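Local coordinates for protein methylornithine synthase PylB (Methanosarcina barkeri, PDB 3T7V) that catalyses the radical-based isomerization of L-lysine to (3R)-3-methyl-D-ornithine in pyrrolysine biosynthesis, using a [4Fe-4S] cluster and S-adenosyl-L-methionine, at residues L278-N291 against D321-M334. Sequence-based numbering, arbitrary orientation.
Sequences LDLEGIDGMVLRLN and DRDIKSVVRRLEIM. With MD0 (5-amino-D-isoleucine), chain D.
Ile283 lays its CG2 methyl over the centre of one face of the Arg330 guanidinium, 3.7 Å above the plane, while Asp284 OD1 meets the same group at its edge. That in-plane bond from Arg330 NH1 is 2.9 Å long and virtually straight, at 179°. The arginine reaches it by bending twice: with CG anti to the backbone N (chi1 -175°) and lying against Val287 CG2, turns at chi2 and chi3 swing the guanidinium to Ile283 and Asp284, and the side chain sits as a knob among Ile283, Asp284, Met286 and Val287. Cutting it back to alanine is likely to leave the Asp284 carboxylate without its cationic mate and a gap beside Ile283 and Val287. The second guanidinium, of Arg322, carries Leu278 O over one face; at its edge NH2 bonds the anti lone pair of Asp279 OD1 at 2.8 Å. The Arg330 pair ties neighbouring helices of the radical SAM TIM-type barrel, 278-291 and 324-334, whose axes run 23° from parallel; Arg322 reaches Asp279 from the loop leading into the latter. Asp279 OD2 takes a weak bond from the amino group of the bound 5-amino-D-isoleucine, so Arg322, itself paired with Asp314, acts as second shell to a pocket residue. Further along the helices, Met286 SD lies 3.8 Å from Val327 CG1, and Leu290 CD1 presses tightly on Leu331 CD2 at 3.5 Å. A water links Ile283 N to Asp321 O.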
ATOM      1  N   LEU A 278       1.038  -7.437  -4.656  1.00 13.52           N
ATOM      2  CA  LEU A 278       0.616  -8.726  -5.264  1.00 14.80           C
ATOM      3  C   LEU A 278      -0.932  -8.848  -5.255  1.00 15.88           C
ATOM      4  O   LEU A 278      -1.490  -9.729  -5.886  1.00 17.70           O
ATOM      5  CB  LEU A 278       1.145  -9.861  -4.421  1.00 16.47           C
ATOM      6  CG  LEU A 278       2.664 -10.038  -4.292  1.00 17.97           C
ATOM      7  CD1 LEU A 278       3.026 -11.402  -3.698  1.00 20.71           C
ATOM      8  CD2 LEU A 278       3.404  -9.834  -5.579  1.00 18.58           C
ATOM      9  N   ASP A 279      -1.612  -7.966  -4.494  1.00 15.86           N
ATOM     10  CA  ASP A 279      -3.054  -8.136  -4.297  1.00 15.19           C
ATOM     11  C   ASP A 279      -3.889  -7.846  -5.573  1.00 15.92           C
ATOM     12  O   ASP A 279      -5.052  -8.268  -5.666  1.00 16.47           O
ATOM     13  CB  ASP A 279      -3.491  -7.136  -3.191  1.00 16.97           C
ATOM     14  CG  ASP A 279      -4.701  -7.570  -2.395  1.00 18.54           C
ATOM     15  OD1 ASP A 279      -5.078  -8.760  -2.334  1.00 17.01           O
ATOM     16  OD2 ASP A 279      -5.222  -6.641  -1.698  1.00 21.41           O
ATOM     17  N   LEU A 280      -3.271  -7.162  -6.530  1.00 17.97           N
ATOM     18  CA  LEU A 280      -4.024  -6.704  -7.701  1.00 18.69           C
ATOM     19  C   LEU A 280      -3.902  -7.632  -8.933  1.00 18.59           C
ATOM     20  O   LEU A 280      -4.883  -7.835  -9.663  1.00 22.62           O
ATOM     21  CB  LEU A 280      -3.486  -5.336  -8.119  1.00 21.54           C
ATOM     22  CG  LEU A 280      -3.597  -4.451  -6.836  1.00 27.78           C
ATOM     23  CD1 LEU A 280      -2.579  -3.367  -6.778  1.00 28.97           C
ATOM     24  CD2 LEU A 280      -5.070  -4.114  -6.554  1.00 23.40           C
ATOM     25  N   GLU A 281      -2.712  -8.217  -9.144  1.00 18.43           N
ATOM     26  CA  GLU A 281      -2.393  -9.006 -10.344  1.00 22.27           C
ATOM     27  C   GLU A 281      -1.346 -10.095 -10.019  1.00 20.83           C
ATOM     28  O   GLU A 281      -0.769 -10.742 -10.923  1.00 23.02           O
ATOM     29  CB  GLU A 281      -1.941  -8.069 -11.495  1.00 23.13           C
ATOM     30  CG  GLU A 281      -3.044  -7.364 -12.282  1.00 29.52           C
ATOM     31  CD  GLU A 281      -2.525  -6.693 -13.583  1.00 42.65           C
ATOM     32  OE1 GLU A 281      -1.516  -5.917 -13.574  1.00 36.86           O
ATOM     33  OE2 GLU A 281      -3.131  -6.957 -14.648  1.00 58.23           O
ATOM     34  N   GLY A 282      -1.066 -10.303  -8.722  1.00 17.50           N
ATOM     35  CA  GLY A 282      -0.095 -11.337  -8.289  1.00 17.67           C
ATOM     36  C   GLY A 282       1.336 -11.056  -8.733  1.00 18.22           C
ATOM     37  O   GLY A 282       1.710  -9.940  -8.989  1.00 18.46           O
ATOM     38  N   ILE A 283       2.109 -12.154  -8.733  1.00 19.90           N
ATOM     39  CA  ILE A 283       3.523 -12.074  -9.079  1.00 19.95           C
ATOM     40  C   ILE A 283       3.747 -11.575 -10.517  1.00 21.44           C
ATOM     41  O   ILE A 283       4.627 -10.770 -10.758  1.00 22.38           O
ATOM     42  CB  ILE A 283       4.249 -13.394  -8.685  1.00 20.62           C
ATOM     43  CG1 ILE A 283       4.250 -13.467  -7.130  1.00 23.21           C
ATOM     44  CG2 ILE A 283       5.698 -13.304  -9.163  1.00 25.97           C
ATOM     45  CD1 ILE A 283       4.646 -14.774  -6.459  1.00 28.67           C
ATOM     46  N   ASP A 284       2.908 -11.987 -11.466  1.00 22.82           N
ATOM     47  CA  ASP A 284       3.111 -11.429 -12.824  1.00 25.64           C
ATOM     48  C   ASP A 284       2.907  -9.903 -12.811  1.00 25.40           C
ATOM     49  O   ASP A 284       3.628  -9.116 -13.468  1.00 26.39           O
ATOM     50  CB  ASP A 284       2.113 -12.041 -13.832  1.00 28.58           C
ATOM     51  CG  ASP A 284       2.299 -13.557 -14.036  1.00 36.65           C
ATOM     52  OD1 ASP A 284       3.422 -14.092 -13.789  1.00 41.37           O
ATOM     53  OD2 ASP A 284       1.334 -14.218 -14.505  1.00 50.14           O
ATOM     54  N   GLY A 285       1.892  -9.471 -12.049  1.00 20.86           N
ATOM     55  CA  GLY A 285       1.606  -8.041 -11.945  1.00 20.41           C
ATOM     56  C   GLY A 285       2.753  -7.316 -11.231  1.00 19.83           C
ATOM     57  O   GLY A 285       3.048  -6.134 -11.501  1.00 21.01           O
ATOM     58  N   MET A 286       3.395  -7.999 -10.297  1.00 19.16           N
ATOM     59  CA  MET A 286       4.559  -7.431  -9.560  1.00 19.26           C
ATOM     60  C   MET A 286       5.671  -7.058 -10.543  1.00 18.59           C
ATOM     61  O   MET A 286       6.319  -5.985 -10.386  1.00 19.78           O
ATOM     62  CB  MET A 286       5.080  -8.452  -8.531  1.00 19.74           C
ATOM     63  CG  MET A 286       6.308  -7.944  -7.727  1.00 20.39           C
ATOM     64  SD  MET A 286       7.209  -9.378  -7.066  1.00 21.14           S
ATOM     65  CE  MET A 286       7.997 -10.047  -8.566  1.00 24.62           C
ATOM     66  N   VAL A 287       5.931  -7.943 -11.520  1.00 20.52           N
ATOM     67  CA  VAL A 287       6.962  -7.668 -12.501  1.00 20.67           C
ATOM     68  C   VAL A 287       6.659  -6.343 -13.237  1.00 20.89           C
ATOM     69  O   VAL A 287       7.549  -5.478 -13.338  1.00 21.04           O
ATOM     70  CB  VAL A 287       7.059  -8.838 -13.499  1.00 22.19           C
ATOM     71  CG1 VAL A 287       8.146  -8.539 -14.552  1.00 26.81           C
ATOM     72  CG2 VAL A 287       7.451 -10.092 -12.712  1.00 23.02           C
ATOM     73  N   LEU A 288       5.420  -6.152 -13.648  1.00 19.58           N
ATOM     74  CA  LEU A 288       5.032  -4.969 -14.408  1.00 19.03           C
ATOM     75  C   LEU A 288       5.195  -3.713 -13.532  1.00 19.89           C
ATOM     76  O   LEU A 288       5.617  -2.614 -13.967  1.00 22.81           O
ATOM     77  CB  LEU A 288       3.572  -5.105 -14.827  1.00 20.40           C
ATOM     78  CG  LEU A 288       3.292  -6.169 -15.918  1.00 25.14           C
ATOM     79  CD1 LEU A 288       1.805  -6.399 -16.149  1.00 31.61           C
ATOM     80  CD2 LEU A 288       3.969  -5.737 -17.202  1.00 32.60           C
ATOM     81  N   ARG A 289       4.827  -3.892 -12.265  1.00 17.42           N
ATOM     82  CA  ARG A 289       4.850  -2.711 -11.309  1.00 16.85           C
ATOM     83  C   ARG A 289       6.261  -2.353 -10.939  1.00 17.03           C
ATOM     84  O   ARG A 289       6.612  -1.145 -10.902  1.00 16.96           O
ATOM     85  CB  ARG A 289       4.013  -3.036 -10.053  1.00 17.79           C
ATOM     86  CG  ARG A 289       2.497  -3.057 -10.364  1.00 18.69           C
ATOM     87  CD  ARG A 289       1.683  -3.960  -9.425  1.00 20.17           C
ATOM     88  NE  ARG A 289       0.258  -3.716  -9.719  1.00 20.21           N
ATOM     89  CZ  ARG A 289      -0.425  -4.226 -10.774  1.00 21.78           C
ATOM     90  NH1 ARG A 289       0.175  -5.023 -11.682  1.00 22.73           N
ATOM     91  NH2 ARG A 289      -1.704  -3.874 -10.949  1.00 26.01           N
ATOM     92  N   LEU A 290       7.130  -3.332 -10.662  1.00 16.76           N
ATOM     93  CA  LEU A 290       8.564  -3.018 -10.502  1.00 17.90           C
ATOM     94  C   LEU A 290       9.182  -2.387 -11.752  1.00 19.54           C
ATOM     95  O   LEU A 290       9.954  -1.380 -11.642  1.00 22.01           O
ATOM     96  CB  LEU A 290       9.407  -4.264 -10.132  1.00 18.97           C
ATOM     97  CG  LEU A 290       8.999  -4.864  -8.748  1.00 17.59           C
ATOM     98  CD1 LEU A 290       9.597  -6.282  -8.649  1.00 20.96           C
ATOM     99  CD2 LEU A 290       9.509  -3.959  -7.587  1.00 18.97           C
ATOM    100  N   ASN A 291       8.791  -2.882 -12.952  1.00 17.85           N
ATOM    101  CA  ASN A 291       9.316  -2.258 -14.172  1.00 20.16           C
ATOM    102  C   ASN A 291       8.703  -0.921 -14.479  1.00 18.18           C
ATOM    103  O   ASN A 291       9.176  -0.239 -15.375  1.00 22.77           O
ATOM    104  CB  ASN A 291       9.113  -3.230 -15.330  1.00 23.56           C
ATOM    105  CG  ASN A 291      10.097  -4.374 -15.272  1.00 24.21           C
ATOM    106  OD1 ASN A 291      11.216  -4.237 -14.693  1.00 25.45           O
ATOM    107  ND2 ASN A 291       9.735  -5.495 -15.881  1.00 27.83           N
ATOM    108  N   ASP A 321      -0.352 -17.809  -5.165  1.00 23.33           N
ATOM    109  CA  ASP A 321       1.109 -17.787  -5.294  1.00 24.79           C
ATOM    110  C   ASP A 321       1.443 -16.370  -4.747  1.00 22.82           C
ATOM    111  O   ASP A 321       1.513 -15.366  -5.443  1.00 23.72           O
ATOM    112  CB  ASP A 321       1.436 -17.857  -6.789  1.00 27.39           C
ATOM    113  CG  ASP A 321       2.917 -17.921  -7.091  1.00 37.43           C
ATOM    114  OD1 ASP A 321       3.689 -18.138  -6.147  1.00 39.36           O
ATOM    115  OD2 ASP A 321       3.292 -17.771  -8.293  1.00 45.98           O
ATOM    116  N   ARG A 322       1.639 -16.323  -3.436  1.00 20.13           N
ATOM    117  CA  ARG A 322       1.771 -15.091  -2.649  1.00 19.70           C
ATOM    118  C   ARG A 322       2.974 -15.213  -1.698  1.00 20.71           C
ATOM    119  O   ARG A 322       3.118 -14.317  -0.859  1.00 21.29           O
ATOM    120  CB  ARG A 322       0.506 -14.883  -1.772  1.00 23.23           C
ATOM    121  CG  ARG A 322      -0.797 -14.643  -2.517  1.00 25.07           C
ATOM    122  CD  ARG A 322      -0.889 -13.168  -2.651  1.00 24.20           C
ATOM    123  NE  ARG A 322      -2.263 -12.750  -2.990  1.00 19.59           N
ATOM    124  CZ  ARG A 322      -2.850 -11.619  -2.581  1.00 18.75           C
ATOM    125  NH1 ARG A 322      -2.172 -10.736  -1.841  1.00 17.24           N
ATOM    126  NH2 ARG A 322      -4.101 -11.365  -2.943  1.00 20.45           N
ATOM    127  N   ASP A 323       3.867 -16.199  -1.810  1.00 20.42           N
ATOM    128  CA  ASP A 323       4.844 -16.390  -0.707  1.00 23.44           C
ATOM    129  C   ASP A 323       6.157 -15.729  -1.103  1.00 19.43           C
ATOM    130  O   ASP A 323       6.469 -15.514  -2.285  1.00 19.89           O
ATOM    131  CB  ASP A 323       5.067 -17.863  -0.456  1.00 33.89           C
ATOM    132  CG  ASP A 323       5.488 -18.537  -1.702  1.00 41.42           C
ATOM    133  OD1 ASP A 323       6.729 -18.697  -1.799  1.00 61.54           O
ATOM    134  OD2 ASP A 323       4.600 -18.804  -2.605  1.00 62.05           O
ATOM    135  N   ILE A 324       6.912 -15.380  -0.086  1.00 17.60           N
ATOM    136  CA  ILE A 324       8.205 -14.723  -0.284  1.00 17.89           C
ATOM    137  C   ILE A 324       9.190 -15.512  -1.177  1.00 17.80           C
ATOM    138  O   ILE A 324       9.895 -14.906  -1.956  1.00 18.87           O
ATOM    139  CB  ILE A 324       8.826 -14.308   1.061  1.00 16.78           C
ATOM    140  CG1 ILE A 324       9.920 -13.292   0.830  1.00 17.58           C
ATOM    141  CG2 ILE A 324       9.272 -15.518   1.835  1.00 19.14           C
ATOM    142  CD1 ILE A 324      10.520 -12.793   2.168  1.00 19.30           C
ATOM    143  N   LYS A 325       9.219 -16.826  -1.045  1.00 19.74           N
ATOM    144  CA  LYS A 325      10.192 -17.584  -1.832  1.00 20.66           C
ATOM    145  C   LYS A 325       9.840 -17.435  -3.365  1.00 21.81           C
ATOM    146  O   LYS A 325      10.770 -17.305  -4.214  1.00 23.68           O
ATOM    147  CB  LYS A 325      10.218 -19.044  -1.359  1.00 25.57           C
ATOM    148  CG  LYS A 325      10.812 -19.248   0.030  1.00 27.92           C
ATOM    149  CD  LYS A 325      10.768 -20.779   0.252  1.00 34.95           C
ATOM    150  CE  LYS A 325      10.729 -21.252   1.695  1.00 51.95           C
ATOM    151  NZ  LYS A 325      12.084 -21.345   2.293  1.00 76.85           N
ATOM    152  N   SER A 326       8.540 -17.389  -3.725  1.00 20.46           N
ATOM    153  CA  SER A 326       8.173 -17.220  -5.154  1.00 22.90           C
ATOM    154  C   SER A 326       8.489 -15.813  -5.598  1.00 18.82           C
ATOM    155  O   SER A 326       8.883 -15.599  -6.740  1.00 21.91           O
ATOM    156  CB  SER A 326       6.718 -17.503  -5.459  1.00 27.65           C
ATOM    157  OG  SER A 326       6.390 -18.741  -4.976  1.00 35.42           O
ATOM    158  N   VAL A 327       8.220 -14.830  -4.731  1.00 18.44           N
ATOM    159  CA  VAL A 327       8.625 -13.462  -5.040  1.00 17.60           C
ATOM    160  C   VAL A 327      10.130 -13.325  -5.288  1.00 16.69           C
ATOM    161  O   VAL A 327      10.525 -12.737  -6.312  1.00 19.33           O
ATOM    162  CB  VAL A 327       8.216 -12.482  -3.904  1.00 17.06           C
ATOM    163  CG1 VAL A 327       8.850 -11.073  -4.069  1.00 17.14           C
ATOM    164  CG2 VAL A 327       6.694 -12.298  -3.852  1.00 20.66           C
ATOM    165  N   VAL A 328      10.965 -13.906  -4.413  1.00 18.11           N
ATOM    166  CA  VAL A 328      12.405 -13.720  -4.556  1.00 19.12           C
ATOM    167  C   VAL A 328      12.892 -14.441  -5.819  1.00 19.70           C
ATOM    168  O   VAL A 328      13.800 -13.935  -6.496  1.00 23.11           O
ATOM    169  CB  VAL A 328      13.121 -14.180  -3.277  1.00 19.92           C
ATOM    170  CG1 VAL A 328      14.643 -14.215  -3.521  1.00 24.64           C
ATOM    171  CG2 VAL A 328      12.820 -13.248  -2.106  1.00 22.25           C
ATOM    172  N   ARG A 329      12.315 -15.601  -6.109  1.00 20.02           N
ATOM    173  CA  ARG A 329      12.670 -16.357  -7.363  1.00 21.01           C
ATOM    174  C   ARG A 329      12.398 -15.458  -8.554  1.00 21.43           C
ATOM    175  O   ARG A 329      13.218 -15.397  -9.485  1.00 23.43           O
ATOM    176  CB  ARG A 329      11.816 -17.630  -7.462  1.00 25.30           C
ATOM    177  CG  ARG A 329      11.926 -18.372  -8.802  1.00 35.89           C
ATOM    178  CD  ARG A 329      11.172 -19.716  -8.828  1.00 53.00           C
ATOM    179  NE  ARG A 329      11.243 -20.328 -10.164  1.00 70.59           N
ATOM    180  CZ  ARG A 329      10.651 -21.472 -10.529  1.00 84.88           C
ATOM    181  NH1 ARG A 329      10.803 -21.925 -11.772  1.00 87.26           N
ATOM    182  NH2 ARG A 329       9.903 -22.164  -9.664  1.00101.03           N
ATOM    183  N   ARG A 330      11.206 -14.802  -8.574  1.00 20.56           N
ATOM    184  CA  ARG A 330      10.878 -13.982  -9.728  1.00 19.34           C
ATOM    185  C   ARG A 330      11.816 -12.738  -9.768  1.00 20.60           C
ATOM    186  O   ARG A 330      12.213 -12.316 -10.863  1.00 22.11           O
ATOM    187  CB  ARG A 330       9.387 -13.574  -9.724  1.00 21.10           C
ATOM    188  CG  ARG A 330       8.950 -12.808 -10.964  1.00 23.11           C
ATOM    189  CD  ARG A 330       8.912 -13.691 -12.222  1.00 28.94           C
ATOM    190  NE  ARG A 330       8.029 -14.816 -11.930  1.00 36.47           N
ATOM    191  CZ  ARG A 330       6.742 -14.892 -12.301  1.00 42.69           C
ATOM    192  NH1 ARG A 330       6.179 -13.895 -12.980  1.00 38.85           N
ATOM    193  NH2 ARG A 330       6.013 -15.960 -11.976  1.00 46.91           N
ATOM    194  N   LEU A 331      12.127 -12.132  -8.623  1.00 20.99           N
ATOM    195  CA  LEU A 331      13.077 -10.969  -8.656  1.00 20.49           C
ATOM    196  C   LEU A 331      14.413 -11.428  -9.286  1.00 22.67           C
ATOM    197  O   LEU A 331      15.021 -10.642 -10.030  1.00 22.33           O
ATOM    198  CB  LEU A 331      13.403 -10.503  -7.232  1.00 20.97           C
ATOM    199  CG  LEU A 331      12.128  -9.958  -6.563  1.00 21.03           C
ATOM    200  CD1 LEU A 331      12.563  -9.568  -5.159  1.00 24.91           C
ATOM    201  CD2 LEU A 331      11.644  -8.697  -7.257  1.00 21.81           C
ATOM    202  N   GLU A 332      14.893 -12.627  -8.919  1.00 23.96           N
ATOM    203  CA  GLU A 332      16.177 -13.123  -9.474  1.00 24.80           C
ATOM    204  C   GLU A 332      16.130 -13.178 -11.027  1.00 28.52           C
ATOM    205  O   GLU A 332      17.072 -12.697 -11.744  1.00 27.98           O
ATOM    206  CB  GLU A 332      16.521 -14.466  -8.869  1.00 27.69           C
ATOM    207  CG  GLU A 332      17.960 -14.873  -9.281  1.00 36.28           C
ATOM    208  CD  GLU A 332      18.367 -16.286  -8.861  1.00 62.29           C
ATOM    209  OE1 GLU A 332      17.610 -17.259  -9.146  1.00 72.48           O
ATOM    210  OE2 GLU A 332      19.470 -16.429  -8.267  1.00 60.64           O
ATOM    211  N   ILE A 333      15.033 -13.729 -11.550  1.00 25.27           N
ATOM    212  CA  ILE A 333      14.778 -13.759 -13.013  1.00 31.15           C
ATOM    213  C   ILE A 333      14.829 -12.356 -13.638  1.00 28.90           C
ATOM    214  O   ILE A 333      15.366 -12.145 -14.738  1.00 28.78           O
ATOM    215  CB  ILE A 333      13.417 -14.433 -13.262  1.00 33.38           C
ATOM    216  CG1 ILE A 333      13.577 -15.946 -13.086  1.00 37.08           C
ATOM    217  CG2 ILE A 333      12.855 -14.065 -14.621  1.00 40.87           C
ATOM    218  CD1 ILE A 333      12.270 -16.701 -12.897  1.00 44.91           C
ATOM    219  N   MET A 334      14.318 -11.380 -12.879  1.00 26.09           N
ATOM    220  CA  MET A 334      14.296  -9.986 -13.343  1.00 28.54           C
ATOM    221  C   MET A 334      15.626  -9.309 -13.215  1.00 27.26           C
ATOM    222  O   MET A 334      15.783  -8.215 -13.722  1.00 33.95           O
ATOM    223  CB  MET A 334      13.302  -9.153 -12.511  1.00 29.32           C
ATOM    224  CG  MET A 334      11.875  -9.524 -12.748  1.00 29.25           C
ATOM    225  SD  MET A 334      10.934  -8.476 -11.618  1.00 29.16           S
ATOM    226  CE  MET A 334      11.137  -6.869 -12.423  1.00 29.28           C
TER
HETATM  227  C   MD0 D 993      -1.272  -4.438  -0.026  1.00 18.66           C
HETATM  228  N   MD0 D 993      -3.018  -6.056   0.451  1.00 18.47           N
HETATM  229  O   MD0 D 993      -0.150  -4.002   0.303  1.00 18.89           O
HETATM  230  CA  MD0 D 993      -2.162  -5.023   1.023  1.00 15.61           C
HETATM  231  CB  MD0 D 993      -3.032  -3.909   1.681  1.00 15.20           C
HETATM  232  CD  MD0 D 993      -2.778  -2.119   3.530  1.00 16.16           C
HETATM  233  NE  MD0 D 993      -1.798  -1.284   4.212  1.00 17.91           N
HETATM  234  CG  MD0 D 993      -2.084  -2.944   2.451  1.00 15.00           C
HETATM  235  CG2 MD0 D 993      -3.895  -3.102   0.677  1.00 17.28           C
HETATM  236  OXT MD0 D 993      -1.693  -4.414  -1.189  1.00 20.00           O
HETATM  237  O   HOH W   1       0.854 -14.519  -7.893  1.00 25.87           O